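Local structure of 3-polyprenyl-4-hydroxybenzoate decarboxylase and related decarboxylases (Pelotomaculum thermopropionicum, 6H6X) at residues B[119-133]-B[283-295]. The protein is a UbiD-family decarboxylase, HmfF, that binds prenylated FMN, manganese and potassium and can carboxylate 2-furoic acid to 2,5-furandicarboxylic acid. The protein carries 8 engineered substitutions. Numbering follows the deposited sequence.
Sequences IPTHHAGDAGPYITA and QPVYHTIIPASRE. With 4LU (1-deoxy-5-O-phosphono-1-(3,3,4,5-tetramethyl-9,11-dioxo-2,3,8,9,10,11-hexahydro-7H-quinolino[1,8-fg]pteridin-12-ium-7-y l)-D-ribitol), chain I.
Ala133 and Thr288 bring the two backbones closest, with CA atoms 5.4 Å apart, and water 3 bridges Ala133 N and His287 O. The contact is buried in the Rift-related, FMN-binding domain of the UbiD fold. It joins the loop into strand 130-139, and that strand's start, to strand 286-287 and its link to helix 294-315. Thr288 turns OG1 away from its backbone N (chi1 -163°), bringing it to His122 NE2 near the imidazole plane, in a 2.8 Å hydrogen bond. Pro120 CB lies over one face of that ring, and Pro291 CD approaches His122 CG at 4.0 Å. A leucine at His122 would probably leave Thr288 OG1 without its ring-nitrogen partner and Pro120 without a flat surface to pack on. Thr132 OG1 donates to Ile289 O over 2.8 Å, tilted 20° from the carbonyl plane. The phenol end of Tyr286 packs against Ile119 and Ile131, its OH 3.7 Å from Ile131 CG1, and water 1 links this OH to Tyr130 O and Thr132 N. Ala133 CB makes a CH-pi contact over a face of the His287 ring, 4.0 Å from its centroid. On the ring's edge, His287 NE2 donates to the syn side of Glu295 OE2, tilted out of the carboxylate plane. At the cofactor pocket, Ile289 CG2 is 3.9 Å from the C7M methyl of the prenylated FMN, and Thr132 O is 3.4 Å from its C12.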
loop_
_atom_site.group_PDB
_atom_site.type_symbol
_atom_site.label_atom_id
_atom_site.label_comp_id
_atom_site.label_asym_id
_atom_site.label_seq_id
_atom_site.Cartn_x
_atom_site.Cartn_y
_atom_site.Cartn_z
ATOM N N ILE B 119 -14.637 -25.541 -17.368
ATOM C CA ILE B 119 -14.830 -25.074 -16.036
ATOM C C ILE B 119 -13.507 -25.270 -15.319
ATOM O O ILE B 119 -13.091 -26.405 -15.136
ATOM C CB ILE B 119 -15.956 -25.828 -15.335
ATOM C CG1 ILE B 119 -17.250 -25.626 -16.114
ATOM C CG2 ILE B 119 -16.114 -25.378 -13.885
ATOM C CD1 ILE B 119 -18.345 -26.547 -15.718
ATOM N N PRO B 120 -12.873 -24.168 -14.851
ATOM C CA PRO B 120 -11.550 -24.258 -14.242
ATOM C C PRO B 120 -11.503 -24.864 -12.875
ATOM O O PRO B 120 -12.509 -24.898 -12.168
ATOM C CB PRO B 120 -11.107 -22.786 -14.132
ATOM C CG PRO B 120 -12.069 -21.998 -14.977
ATOM C CD PRO B 120 -13.340 -22.768 -14.861
ATOM N N THR B 121 -10.310 -25.308 -12.504
ATOM C CA THR B 121 -9.962 -25.638 -11.114
ATOM C C THR B 121 -9.041 -24.510 -10.665
ATOM O O THR B 121 -8.051 -24.185 -11.348
ATOM C CB THR B 121 -9.313 -27.032 -11.060
ATOM O OG1 THR B 121 -10.181 -27.957 -11.729
ATOM C CG2 THR B 121 -9.145 -27.506 -9.671
ATOM N N HIS B 122 -9.399 -23.817 -9.581
ATOM C CA HIS B 122 -8.786 -22.513 -9.325
ATOM C C HIS B 122 -7.533 -22.566 -8.400
ATOM O O HIS B 122 -6.449 -22.126 -8.789
ATOM C CB HIS B 122 -9.839 -21.543 -8.798
ATOM C CG HIS B 122 -10.882 -21.195 -9.808
ATOM N ND1 HIS B 122 -12.047 -21.918 -9.959
ATOM C CD2 HIS B 122 -10.909 -20.229 -10.755
ATOM C CE1 HIS B 122 -12.753 -21.396 -10.950
ATOM N NE2 HIS B 122 -12.085 -20.374 -11.450
ATOM N N HIS B 123 -7.717 -23.051 -7.180
ATOM C CA HIS B 123 -6.676 -23.097 -6.158
ATOM C C HIS B 123 -6.353 -24.537 -5.753
ATOM O O HIS B 123 -7.186 -25.415 -5.897
ATOM C CB HIS B 123 -7.140 -22.288 -4.945
ATOM C CG HIS B 123 -7.204 -20.810 -5.219
ATOM N ND1 HIS B 123 -8.383 -20.176 -5.543
ATOM C CD2 HIS B 123 -6.236 -19.855 -5.273
ATOM C CE1 HIS B 123 -8.157 -18.878 -5.703
ATOM N NE2 HIS B 123 -6.858 -18.663 -5.582
ATOM N N ALA B 124 -5.141 -24.735 -5.221
ATOM C CA ALA B 124 -4.569 -26.046 -4.800
ATOM C C ALA B 124 -5.498 -26.912 -3.988
ATOM O O ALA B 124 -5.752 -28.053 -4.346
ATOM C CB ALA B 124 -3.287 -25.818 -3.989
ATOM N N GLY B 125 -6.020 -26.380 -2.894
ATOM C CA GLY B 125 -6.951 -27.158 -2.053
ATOM C C GLY B 125 -8.366 -27.441 -2.581
ATOM O O GLY B 125 -9.150 -28.051 -1.873
ATOM N N ASP B 126 -8.717 -26.974 -3.785
ATOM C CA ASP B 126 -10.108 -27.079 -4.283
ATOM C C ASP B 126 -10.491 -28.539 -4.595
ATOM O O ASP B 126 -9.706 -29.259 -5.206
ATOM C CB ASP B 126 -10.325 -26.227 -5.567
ATOM C CG ASP B 126 -10.379 -24.700 -5.308
ATOM O OD1 ASP B 126 -10.309 -24.202 -4.155
ATOM O OD2 ASP B 126 -10.519 -23.992 -6.313
ATOM N N ALA B 127 -11.709 -28.936 -4.226
ATOM C CA ALA B 127 -12.199 -30.298 -4.478
ATOM C C ALA B 127 -12.325 -30.722 -5.942
ATOM O O ALA B 127 -12.295 -31.907 -6.237
ATOM C CB ALA B 127 -13.536 -30.484 -3.806
ATOM N N GLY B 128 -12.493 -29.765 -6.844
ATOM C CA GLY B 128 -12.538 -30.050 -8.268
ATOM C C GLY B 128 -12.853 -28.762 -9.030
ATOM O O GLY B 128 -12.658 -27.665 -8.506
ATOM N N PRO B 129 -13.361 -28.881 -10.259
ATOM C CA PRO B 129 -13.756 -27.701 -11.018
ATOM C C PRO B 129 -14.951 -26.994 -10.372
ATOM O O PRO B 129 -15.834 -27.654 -9.830
ATOM C CB PRO B 129 -14.146 -28.270 -12.363
ATOM C CG PRO B 129 -13.528 -29.637 -12.426
ATOM C CD PRO B 129 -13.620 -30.118 -11.010
ATOM N N TYR B 130 -14.934 -25.660 -10.382
ATOM C CA TYR B 130 -16.018 -24.860 -9.814
ATOM C C TYR B 130 -16.515 -23.838 -10.789
ATOM O O TYR B 130 -15.725 -23.193 -11.471
ATOM C CB TYR B 130 -15.549 -24.117 -8.573
ATOM C CG TYR B 130 -15.776 -24.873 -7.297
ATOM C CD1 TYR B 130 -14.885 -25.820 -6.878
ATOM C CD2 TYR B 130 -16.864 -24.601 -6.490
ATOM C CE1 TYR B 130 -15.072 -26.517 -5.696
ATOM C CE2 TYR B 130 -17.063 -25.282 -5.322
ATOM C CZ TYR B 130 -16.140 -26.253 -4.941
ATOM O OH TYR B 130 -16.286 -26.942 -3.781
ATOM N N ILE B 131 -17.833 -23.699 -10.842
ATOM C CA ILE B 131 -18.494 -22.604 -11.568
ATOM C C ILE B 131 -18.583 -21.471 -10.559
ATOM O O ILE B 131 -19.207 -21.639 -9.528
ATOM C CB ILE B 131 -19.909 -23.021 -12.040
ATOM C CG1 ILE B 131 -19.799 -24.212 -13.013
ATOM C CG2 ILE B 131 -20.643 -21.858 -12.685
ATOM C CD1 ILE B 131 -21.135 -24.756 -13.445
ATOM N N THR B 132 -17.938 -20.343 -10.859
ATOM C CA THR B 132 -17.822 -19.234 -9.916
ATOM C C THR B 132 -18.489 -17.943 -10.376
ATOM O O THR B 132 -18.534 -17.025 -9.596
ATOM C CB THR B 132 -16.364 -18.900 -9.628
ATOM O OG1 THR B 132 -15.688 -18.689 -10.867
ATOM C CG2 THR B 132 -15.698 -20.078 -8.931
ATOM N N ALA B 133 -18.981 -17.874 -11.612
ATOM C CA ALA B 133 -19.539 -16.635 -12.129
ATOM C C ALA B 133 -20.979 -16.716 -12.624
ATOM O O ALA B 133 -21.402 -15.919 -13.458
ATOM C CB ALA B 133 -18.648 -16.087 -13.213
ATOM N N GLN B 283 -21.018 -20.833 -30.240
ATOM C CA GLN B 283 -19.633 -20.479 -29.923
ATOM C C GLN B 283 -19.568 -19.542 -28.701
ATOM O O GLN B 283 -19.178 -18.371 -28.800
ATOM C CB GLN B 283 -18.909 -19.916 -31.173
ATOM C CG GLN B 283 -18.756 -20.958 -32.299
ATOM C CD GLN B 283 -17.608 -20.661 -33.270
ATOM O OE1 GLN B 283 -17.174 -19.504 -33.420
ATOM N NE2 GLN B 283 -17.103 -21.713 -33.932
ATOM N N PRO B 284 -20.003 -20.058 -27.538
ATOM C CA PRO B 284 -20.059 -19.226 -26.325
ATOM C C PRO B 284 -18.688 -18.874 -25.728
ATOM O O PRO B 284 -17.694 -19.559 -25.980
ATOM C CB PRO B 284 -20.816 -20.109 -25.356
ATOM C CG PRO B 284 -20.482 -21.492 -25.741
ATOM C CD PRO B 284 -20.249 -21.480 -27.242
ATOM N N VAL B 285 -18.650 -17.813 -24.931
ATOM C CA VAL B 285 -17.508 -17.484 -24.071
ATOM C C VAL B 285 -17.845 -17.842 -22.635
ATOM O O VAL B 285 -18.848 -17.400 -22.129
ATOM C CB VAL B 285 -17.170 -16.002 -24.130
ATOM C CG1 VAL B 285 -15.835 -15.742 -23.486
ATOM C CG2 VAL B 285 -17.148 -15.534 -25.572
ATOM N N TYR B 286 -16.996 -18.640 -21.988
ATOM C CA TYR B 286 -17.181 -19.009 -20.614
ATOM C C TYR B 286 -16.462 -17.957 -19.705
ATOM O O TYR B 286 -15.298 -17.653 -19.931
ATOM C CB TYR B 286 -16.672 -20.402 -20.361
ATOM C CG TYR B 286 -16.902 -20.862 -18.928
ATOM C CD1 TYR B 286 -16.002 -20.522 -17.908
ATOM C CD2 TYR B 286 -18.026 -21.597 -18.566
ATOM C CE1 TYR B 286 -16.230 -20.900 -16.600
ATOM C CE2 TYR B 286 -18.234 -21.985 -17.249
ATOM C CZ TYR B 286 -17.325 -21.614 -16.288
ATOM O OH TYR B 286 -17.529 -22.000 -14.975
ATOM N N HIS B 287 -17.157 -17.445 -18.692
ATOM C CA HIS B 287 -16.595 -16.435 -17.765
ATOM C C HIS B 287 -16.320 -17.116 -16.418
ATOM O O HIS B 287 -17.169 -17.836 -15.867
ATOM C CB HIS B 287 -17.568 -15.300 -17.611
ATOM C CG HIS B 287 -17.183 -14.293 -16.588
ATOM N ND1 HIS B 287 -18.118 -13.623 -15.845
ATOM C CD2 HIS B 287 -15.984 -13.827 -16.195
ATOM C CE1 HIS B 287 -17.509 -12.743 -15.074
ATOM N NE2 HIS B 287 -16.214 -12.849 -15.270
ATOM N N THR B 288 -15.096 -16.958 -15.912
ATOM C CA THR B 288 -14.830 -17.393 -14.554
ATOM C C THR B 288 -14.371 -16.216 -13.701
ATOM O O THR B 288 -13.778 -15.263 -14.225
ATOM C CB THR B 288 -13.827 -18.544 -14.514
ATOM O OG1 THR B 288 -13.928 -19.154 -13.229
ATOM C CG2 THR B 288 -12.378 -18.083 -14.805
ATOM N N ILE B 289 -14.696 -16.274 -12.415
ATOM C CA ILE B 289 -14.202 -15.274 -11.465
ATOM C C ILE B 289 -13.218 -16.020 -10.590
ATOM O O ILE B 289 -13.556 -17.040 -9.997
ATOM C CB ILE B 289 -15.349 -14.680 -10.642
ATOM C CG1 ILE B 289 -16.173 -13.693 -11.503
ATOM C CG2 ILE B 289 -14.831 -13.960 -9.424
ATOM C CD1 ILE B 289 -17.558 -13.405 -10.892
ATOM N N ILE B 290 -11.993 -15.537 -10.538
ATOM C CA ILE B 290 -10.972 -16.164 -9.701
ATOM C C ILE B 290 -11.210 -15.691 -8.275
ATOM O O ILE B 290 -11.292 -14.482 -8.038
ATOM C CB ILE B 290 -9.591 -15.747 -10.154
ATOM C CG1 ILE B 290 -9.328 -16.335 -11.554
ATOM C CG2 ILE B 290 -8.539 -16.295 -9.208
ATOM C CD1 ILE B 290 -8.166 -15.621 -12.240
ATOM N N PRO B 291 -11.383 -16.621 -7.325
ATOM C CA PRO B 291 -11.693 -16.138 -5.975
ATOM C C PRO B 291 -10.581 -15.303 -5.368
ATOM O O PRO B 291 -9.382 -15.535 -5.626
ATOM C CB PRO B 291 -11.870 -17.424 -5.202
ATOM C CG PRO B 291 -12.463 -18.338 -6.219
ATOM C CD PRO B 291 -11.602 -18.086 -7.419
ATOM N N ALA B 292 -10.994 -14.332 -4.581
ATOM C CA ALA B 292 -10.152 -13.280 -4.051
ATOM C C ALA B 292 -9.412 -12.360 -5.040
ATOM O O ALA B 292 -8.530 -11.597 -4.637
ATOM C CB ALA B 292 -9.169 -13.883 -3.046
ATOM N N SER B 293 -9.778 -12.374 -6.313
ATOM C CA SER B 293 -9.311 -11.368 -7.271
ATOM C C SER B 293 -10.029 -10.036 -7.013
ATOM O O SER B 293 -11.018 -9.966 -6.286
ATOM C CB SER B 293 -9.613 -11.812 -8.718
ATOM O OG SER B 293 -11.004 -11.889 -8.932
ATOM N N ARG B 294 -9.532 -8.988 -7.627
ATOM C CA ARG B 294 -10.166 -7.658 -7.588
ATOM C C ARG B 294 -11.571 -7.680 -8.106
ATOM O O ARG B 294 -12.444 -7.048 -7.534
ATOM C CB ARG B 294 -9.323 -6.626 -8.343
ATOM C CG ARG B 294 -8.009 -6.232 -7.644
ATOM C CD ARG B 294 -8.339 -5.626 -6.305
ATOM N NE ARG B 294 -7.217 -4.845 -5.769
ATOM C CZ ARG B 294 -6.328 -5.282 -4.883
ATOM N NH1 ARG B 294 -6.356 -6.553 -4.353
ATOM N NH2 ARG B 294 -5.417 -4.411 -4.476
ATOM N N GLU B 295 -11.811 -8.489 -9.135
ATOM C CA GLU B 295 -13.136 -8.661 -9.683
ATOM C C GLU B 295 -14.070 -9.276 -8.630
ATOM O O GLU B 295 -15.205 -8.819 -8.459
ATOM C CB GLU B 295 -13.055 -9.528 -10.944
ATOM C CG GLU B 295 -14.347 -9.852 -11.664
ATOM C CD GLU B 295 -14.165 -10.841 -12.875
ATOM O OE1 GLU B 295 -13.263 -11.744 -12.879
ATOM O OE2 GLU B 295 -14.971 -10.716 -13.852
HETATM C C9 4LU I . -20.641 -13.771 -4.426
HETATM C C8 4LU I . -19.700 -13.601 -5.485
HETATM C C7 4LU I . -18.798 -14.603 -5.858
HETATM C C10 4LU I . -21.881 -16.421 -2.064
HETATM C C6 4LU I . -18.665 -15.807 -4.941
HETATM N N3 4LU I . -22.711 -19.013 -1.446
HETATM C C2 4LU I . -23.442 -17.933 -1.018
HETATM C C13 4LU I . -16.495 -17.037 -6.038
HETATM C C5 4LU I . -17.750 -17.041 -5.189
HETATM C C1 4LU I . -18.626 -18.008 -3.101
HETATM O O2 4LU I . -24.503 -18.123 -0.346
HETATM N N1 4LU I . -23.038 -16.666 -1.332
HETATM C C4 4LU I . -21.562 -18.880 -2.172
HETATM O O4 4LU I . -20.930 -19.897 -2.561
HETATM C C4A 4LU I . -21.082 -17.496 -2.518
HETATM N N5 4LU I . -19.909 -17.258 -3.309
HETATM C C3 4LU I . -17.873 -18.155 -4.207
HETATM C C12 4LU I . -18.624 -17.788 -6.237
HETATM C C5A 4LU I . -19.752 -16.015 -3.980
HETATM C C7M 4LU I . -17.802 -14.371 -6.993
HETATM C C8M 4LU I . -19.797 -12.289 -6.216
HETATM C C9A 4LU I . -20.693 -14.921 -3.610
HETATM N N10 4LU I . -21.494 -15.102 -2.418
HETATM C "C1'" 4LU I . -22.310 -14.016 -1.879
HETATM C "C2'" 4LU I . -23.745 -13.858 -2.434
HETATM O "O2'" 4LU I . -23.826 -13.979 -3.857
HETATM C "C3'" 4LU I . -24.228 -12.464 -2.067
HETATM O "O3'" 4LU I . -24.000 -12.233 -0.674
HETATM C "C4'" 4LU I . -25.693 -12.241 -2.456
HETATM O "O4'" 4LU I . -26.077 -10.836 -2.553
HETATM C "C5'" 4LU I . -26.717 -12.896 -1.544
HETATM O "O5'" 4LU I . -27.942 -12.486 -2.187
HETATM P P 4LU I . -29.391 -12.515 -1.449
HETATM O O2P 4LU I . -30.449 -12.228 -2.529
HETATM O O3P 4LU I . -29.561 -13.969 -0.921
HETATM O O1P 4LU I . -29.303 -11.404 -0.402
HETATM O O HOH W 1 -15.794 -20.853 -12.914
HETATM O O HOH W 2 -21.099 -14.385 -15.567
HETATM O O HOH W 3 -18.486 -19.256 -14.063
#